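Local coordinates for protein beta-L-arabinobiosidase (Bacteroides thetaiotaomicron, PDB 5MQR) that is a gut-bacterial beta-L-arabinobiosidase that probably hydrolyses glycosidic bonds in complex plant pectin, perhaps with sialidase activity too, at residues A[746-758]-A[776-788]. Sequence-based numbering, arbitrary orientation.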
loop_
_atom_site.group_PDB
_atom_site.type_symbol
_atom_site.label_atom_id
_atom_site.label_comp_id
_atom_site.label_asym_id
_atom_site.label_seq_id
_atom_site.Cartn_x
_atom_site.Cartn_y
_atom_site.Cartn_z
ATOM N N LYS A 746 41.416 -26.969 -1.499
ATOM C CA LYS A 746 41.559 -26.068 -2.656
ATOM C C LYS A 746 41.051 -24.650 -2.446
ATOM O O LYS A 746 41.005 -23.870 -3.386
ATOM C CB LYS A 746 40.965 -26.703 -3.913
ATOM C CG LYS A 746 41.714 -27.978 -4.254
ATOM C CD LYS A 746 41.225 -28.616 -5.532
ATOM C CE LYS A 746 42.012 -29.889 -5.796
ATOM N NZ LYS A 746 41.640 -30.457 -7.119
HETATM N N MSE A 747 40.750 -24.283 -1.209
HETATM C CA MSE A 747 40.659 -22.858 -0.841
HETATM C C MSE A 747 41.976 -22.139 -1.096
HETATM O O MSE A 747 41.985 -20.935 -1.369
HETATM C CB MSE A 747 40.234 -22.685 0.622
HETATM C CG MSE A 747 38.789 -23.129 0.791
HETATM SE SE MSE A 747 38.018 -22.656 2.532
HETATM C CE MSE A 747 37.723 -20.791 1.994
ATOM N N ASP A 748 43.099 -22.858 -1.024
ATOM C CA ASP A 748 44.379 -22.255 -1.336
ATOM C C ASP A 748 44.573 -21.928 -2.841
ATOM O O ASP A 748 45.560 -21.310 -3.184
ATOM C CB ASP A 748 45.567 -23.045 -0.697
ATOM C CG ASP A 748 45.840 -24.414 -1.342
ATOM O OD1 ASP A 748 45.290 -24.768 -2.414
ATOM O OD2 ASP A 748 46.639 -25.165 -0.743
ATOM N N LYS A 749 43.639 -22.311 -3.715
ATOM C CA LYS A 749 43.781 -22.085 -5.150
ATOM C C LYS A 749 43.205 -20.757 -5.624
ATOM O O LYS A 749 43.445 -20.377 -6.757
ATOM C CB LYS A 749 43.138 -23.234 -5.958
ATOM C CG LYS A 749 43.757 -24.616 -5.740
ATOM C CD LYS A 749 45.186 -24.675 -6.246
ATOM C CE LYS A 749 45.768 -26.072 -6.103
ATOM N NZ LYS A 749 47.260 -25.993 -6.126
ATOM N N PHE A 750 42.440 -20.070 -4.777
ATOM C CA PHE A 750 41.853 -18.793 -5.155
ATOM C C PHE A 750 41.869 -17.778 -4.024
ATOM O O PHE A 750 41.628 -18.122 -2.853
ATOM C CB PHE A 750 40.416 -18.981 -5.655
ATOM C CG PHE A 750 40.317 -19.769 -6.930
ATOM C CD1 PHE A 750 40.589 -19.168 -8.154
ATOM C CD2 PHE A 750 39.992 -21.113 -6.909
ATOM C CE1 PHE A 750 40.522 -19.893 -9.340
ATOM C CE2 PHE A 750 39.911 -21.840 -8.089
ATOM C CZ PHE A 750 40.183 -21.233 -9.305
ATOM N N SER A 751 42.157 -16.528 -4.392
ATOM C CA SER A 751 42.107 -15.419 -3.473
ATOM C C SER A 751 40.749 -15.389 -2.784
ATOM O O SER A 751 39.746 -15.879 -3.320
ATOM C CB SER A 751 42.334 -14.094 -4.199
ATOM O OG SER A 751 43.569 -14.073 -4.893
ATOM N N SER A 752 40.741 -14.806 -1.587
ATOM C CA SER A 752 39.561 -14.819 -0.716
ATOM C C SER A 752 39.245 -13.458 -0.104
ATOM O O SER A 752 40.146 -12.813 0.467
ATOM C CB SER A 752 39.776 -15.826 0.420
ATOM O OG SER A 752 38.736 -15.720 1.368
ATOM N N TRP A 753 37.972 -13.050 -0.206
ATOM C CA TRP A 753 37.411 -11.994 0.654
ATOM C C TRP A 753 36.360 -12.551 1.591
ATOM O O TRP A 753 35.443 -11.857 2.001
ATOM C CB TRP A 753 36.922 -10.771 -0.135
ATOM C CG TRP A 753 35.686 -10.855 -0.980
ATOM C CD1 TRP A 753 34.445 -10.517 -0.607
ATOM C CD2 TRP A 753 35.596 -11.226 -2.363
ATOM N NE1 TRP A 753 33.570 -10.671 -1.638
ATOM C CE2 TRP A 753 34.254 -11.094 -2.740
ATOM C CE3 TRP A 753 36.521 -11.638 -3.320
ATOM C CZ2 TRP A 753 33.802 -11.380 -4.025
ATOM C CZ3 TRP A 753 36.074 -11.920 -4.603
ATOM C CH2 TRP A 753 34.728 -11.800 -4.942
ATOM N N ASN A 754 36.560 -13.783 2.038
ATOM C CA ASN A 754 35.504 -14.494 2.752
ATOM C C ASN A 754 35.210 -14.021 4.155
ATOM O O ASN A 754 34.071 -14.178 4.611
ATOM C CB ASN A 754 35.771 -15.987 2.765
ATOM C CG ASN A 754 35.680 -16.593 1.386
ATOM O OD1 ASN A 754 35.030 -16.050 0.474
ATOM N ND2 ASN A 754 36.369 -17.704 1.205
ATOM N N ALA A 755 36.197 -13.450 4.840
ATOM C CA ALA A 755 35.893 -12.891 6.152
ATOM C C ALA A 755 34.995 -11.675 5.992
ATOM O O ALA A 755 34.008 -11.546 6.707
ATOM C CB ALA A 755 37.140 -12.551 6.931
ATOM N N ASP A 756 35.300 -10.812 5.027
ATOM C CA ASP A 756 34.369 -9.712 4.671
ATOM C C ASP A 756 32.992 -10.221 4.316
ATOM O O ASP A 756 32.027 -9.648 4.759
ATOM C CB ASP A 756 34.903 -8.854 3.531
ATOM C CG ASP A 756 33.880 -7.913 2.967
ATOM O OD1 ASP A 756 33.764 -6.777 3.483
ATOM O OD2 ASP A 756 33.215 -8.321 1.982
ATOM N N ALA A 757 32.909 -11.279 3.515
ATOM C CA ALA A 757 31.623 -11.850 3.125
ATOM C C ALA A 757 30.831 -12.443 4.301
ATOM O O ALA A 757 29.624 -12.286 4.348
ATOM C CB ALA A 757 31.794 -12.883 2.008
ATOM N N VAL A 758 31.499 -13.109 5.238
ATOM C CA VAL A 758 30.828 -13.628 6.428
ATOM C C VAL A 758 30.291 -12.496 7.324
ATOM O O VAL A 758 29.164 -12.602 7.823
ATOM C CB VAL A 758 31.721 -14.612 7.222
ATOM C CG1 VAL A 758 31.164 -14.877 8.622
ATOM C CG2 VAL A 758 31.831 -15.909 6.458
ATOM N N LYS A 776 37.242 -18.176 14.488
ATOM C CA LYS A 776 38.516 -18.896 14.459
ATOM C C LYS A 776 38.858 -19.434 13.077
ATOM O O LYS A 776 39.992 -19.300 12.641
ATOM C CB LYS A 776 38.534 -20.049 15.465
ATOM C CG LYS A 776 38.564 -19.573 16.903
ATOM C CD LYS A 776 38.805 -20.728 17.877
ATOM C CE LYS A 776 38.263 -20.418 19.269
ATOM N NZ LYS A 776 39.119 -21.064 20.311
ATOM N N ASP A 777 37.856 -19.996 12.398
ATOM C CA ASP A 777 38.014 -20.530 11.049
ATOM C C ASP A 777 38.488 -19.456 10.083
ATOM O O ASP A 777 39.333 -19.733 9.218
ATOM C CB ASP A 777 36.716 -21.103 10.491
ATOM C CG ASP A 777 36.111 -22.165 11.372
ATOM O OD1 ASP A 777 35.554 -21.790 12.450
ATOM O OD2 ASP A 777 36.162 -23.357 10.976
ATOM N N LEU A 778 37.944 -18.243 10.230
ATOM C CA LEU A 778 38.344 -17.109 9.398
ATOM C C LEU A 778 39.738 -16.591 9.715
ATOM O O LEU A 778 40.445 -16.155 8.795
ATOM C CB LEU A 778 37.334 -15.979 9.469
ATOM C CG LEU A 778 35.951 -16.329 8.911
ATOM C CD1 LEU A 778 34.996 -15.197 9.277
ATOM C CD2 LEU A 778 35.981 -16.612 7.413
ATOM N N GLU A 779 40.147 -16.657 10.983
ATOM C CA GLU A 779 41.529 -16.278 11.375
ATOM C C GLU A 779 42.534 -17.239 10.798
ATOM O O GLU A 779 43.563 -16.812 10.288
ATOM C CB GLU A 779 41.735 -16.245 12.903
ATOM C CG GLU A 779 40.928 -15.201 13.636
ATOM C CD GLU A 779 41.038 -15.348 15.150
ATOM O OE1 GLU A 779 42.148 -15.129 15.661
ATOM O OE2 GLU A 779 40.008 -15.666 15.809
ATOM N N THR A 780 42.248 -18.534 10.912
ATOM C CA THR A 780 43.088 -19.554 10.297
ATOM C C THR A 780 43.236 -19.296 8.784
ATOM O O THR A 780 44.341 -19.352 8.254
ATOM C CB THR A 780 42.535 -20.981 10.544
ATOM O OG1 THR A 780 42.443 -21.208 11.952
ATOM C CG2 THR A 780 43.449 -22.081 9.881
ATOM N N GLU A 781 42.122 -19.002 8.106
ATOM C CA GLU A 781 42.187 -18.655 6.681
ATOM C C GLU A 781 43.103 -17.440 6.429
ATOM O O GLU A 781 44.004 -17.502 5.563
ATOM C CB GLU A 781 40.794 -18.388 6.119
ATOM C CG GLU A 781 40.771 -18.008 4.650
ATOM C CD GLU A 781 39.370 -17.756 4.127
ATOM O OE1 GLU A 781 38.457 -17.435 4.928
ATOM O OE2 GLU A 781 39.199 -17.855 2.889
ATOM N N TYR A 782 42.857 -16.355 7.173
ATOM C CA TYR A 782 43.607 -15.109 7.007
ATOM C C TYR A 782 45.118 -15.357 7.177
ATOM O O TYR A 782 45.919 -14.969 6.327
ATOM C CB TYR A 782 43.131 -14.049 8.003
ATOM C CG TYR A 782 43.741 -12.702 7.738
ATOM C CD1 TYR A 782 45.052 -12.416 8.117
ATOM C CD2 TYR A 782 43.018 -11.708 7.084
ATOM C CE1 TYR A 782 45.607 -11.181 7.841
ATOM C CE2 TYR A 782 43.571 -10.470 6.820
ATOM C CZ TYR A 782 44.859 -10.210 7.196
ATOM O OH TYR A 782 45.402 -8.976 6.918
ATOM N N GLN A 783 45.485 -16.015 8.269
ATOM C CA GLN A 783 46.885 -16.246 8.601
ATOM C C GLN A 783 47.616 -17.086 7.531
ATOM O O GLN A 783 48.812 -16.872 7.303
ATOM C CB GLN A 783 47.028 -16.860 10.011
ATOM C CG GLN A 783 46.733 -15.871 11.143
ATOM C CD GLN A 783 46.756 -16.523 12.528
ATOM O OE1 GLN A 783 47.788 -17.023 12.975
ATOM N NE2 GLN A 783 45.623 -16.516 13.213
ATOM N N ARG A 784 46.888 -17.998 6.868
ATOM C CA ARG A 784 47.462 -18.820 5.812
ATOM C C ARG A 784 47.858 -17.920 4.643
ATOM O O ARG A 784 49.007 -17.967 4.198
ATOM C CB ARG A 784 46.508 -19.949 5.366
ATOM C CG ARG A 784 47.062 -20.776 4.208
ATOM C CD ARG A 784 46.170 -21.942 3.792
ATOM N NE ARG A 784 44.746 -21.622 3.680
ATOM C CZ ARG A 784 44.190 -20.873 2.722
ATOM N NH1 ARG A 784 44.920 -20.293 1.773
ATOM N NH2 ARG A 784 42.879 -20.675 2.728
ATOM N N TRP A 785 46.928 -17.083 4.182
ATOM C CA TRP A 785 47.246 -16.132 3.113
ATOM C C TRP A 785 48.408 -15.200 3.474
ATOM O O TRP A 785 49.293 -14.953 2.664
ATOM C CB TRP A 785 46.004 -15.314 2.697
ATOM C CG TRP A 785 45.020 -16.118 1.905
ATOM C CD1 TRP A 785 43.725 -16.405 2.245
ATOM C CD2 TRP A 785 45.252 -16.746 0.649
ATOM N NE1 TRP A 785 43.133 -17.186 1.267
ATOM C CE2 TRP A 785 44.045 -17.392 0.269
ATOM C CE3 TRP A 785 46.359 -16.813 -0.209
ATOM C CZ2 TRP A 785 43.919 -18.111 -0.917
ATOM C CZ3 TRP A 785 46.240 -17.545 -1.409
ATOM C CH2 TRP A 785 45.016 -18.181 -1.749
ATOM N N GLU A 786 48.375 -14.679 4.691
ATOM C CA GLU A 786 49.435 -13.822 5.221
ATOM C C GLU A 786 50.797 -14.511 5.241
ATOM O O GLU A 786 51.794 -13.911 4.917
ATOM C CB GLU A 786 49.077 -13.375 6.643
ATOM C CG GLU A 786 50.024 -12.363 7.257
ATOM C CD GLU A 786 49.501 -11.885 8.590
ATOM O OE1 GLU A 786 49.527 -12.694 9.540
ATOM O OE2 GLU A 786 49.032 -10.720 8.675
ATOM N N ARG A 787 50.814 -15.777 5.620
ATOM C CA ARG A 787 52.047 -16.574 5.638
ATOM C C ARG A 787 52.579 -16.872 4.222
ATOM O O ARG A 787 53.783 -16.766 3.990
ATOM C CB ARG A 787 51.811 -17.845 6.469
ATOM C CG ARG A 787 52.785 -19.011 6.290
ATOM C CD ARG A 787 52.736 -19.994 7.469
ATOM N NE ARG A 787 51.455 -19.966 8.198
ATOM C CZ ARG A 787 50.316 -20.587 7.835
ATOM N NH1 ARG A 787 50.234 -21.337 6.721
ATOM N NH2 ARG A 787 49.234 -20.453 8.597
ATOM N N THR A 788 51.687 -17.162 3.270
ATOM C CA THR A 788 52.104 -17.640 1.952
ATOM C C THR A 788 52.229 -16.596 0.858
ATOM O O THR A 788 52.934 -16.857 -0.121
ATOM C CB THR A 788 51.178 -18.763 1.428
ATOM O OG1 THR A 788 49.857 -18.268 1.172
ATOM C CG2 THR A 788 51.125 -19.941 2.417
HETATM O O HOH W 1 40.930 -19.037 1.243
#
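Glu781 reaches from helix 776-788 to Ser752 and Asn754, at the turn that leads into helix 754-758. Its CB points toward that turn, CG lies anti to the backbone N (chi1 179°), and the chain stays extended, carrying the carboxylate across. OE1 passes 3.7 Å from CB of Asn754 and hydrogen-bonds to Tyr736 of helix 726-737. Ser752 OG donates to OE2 at 2.7 Å, approaching from above the carboxylate plane, while Asn754 ND2 gives a longer bond to its syn lone pair. CE of the selenomethionine Met747, whose chain crosses at about a right angle, lies 3.4 Å from OE2. Serine suits its place because the same OG accepts from Asn754 N in an ST turn, just where the helix starts. Segments 754-758 and 776-788 run nearly antiparallel (156°), part of a helical hairpin in the mainly helical MGH1-like region, consistent with the (alpha/alpha)6 barrel of six-hairpin glycosidases. A water accepts from Arg784 NH2 and Trp785 NE1 and lies within bonding distance of OE2. A leucine in place of Glu781 would probably leave Ser752 OG, Asn754 ND2 and Tyr736 OH without the carboxylate that holds them. The indole of Trp785 packs against the turn, CZ2 lying 3.0 Å from Phe750 O. Farther along, branched Leu778 sets CD1 3.9 Å from Val758 CG1, while small Ala755 lets the backbones approach closely.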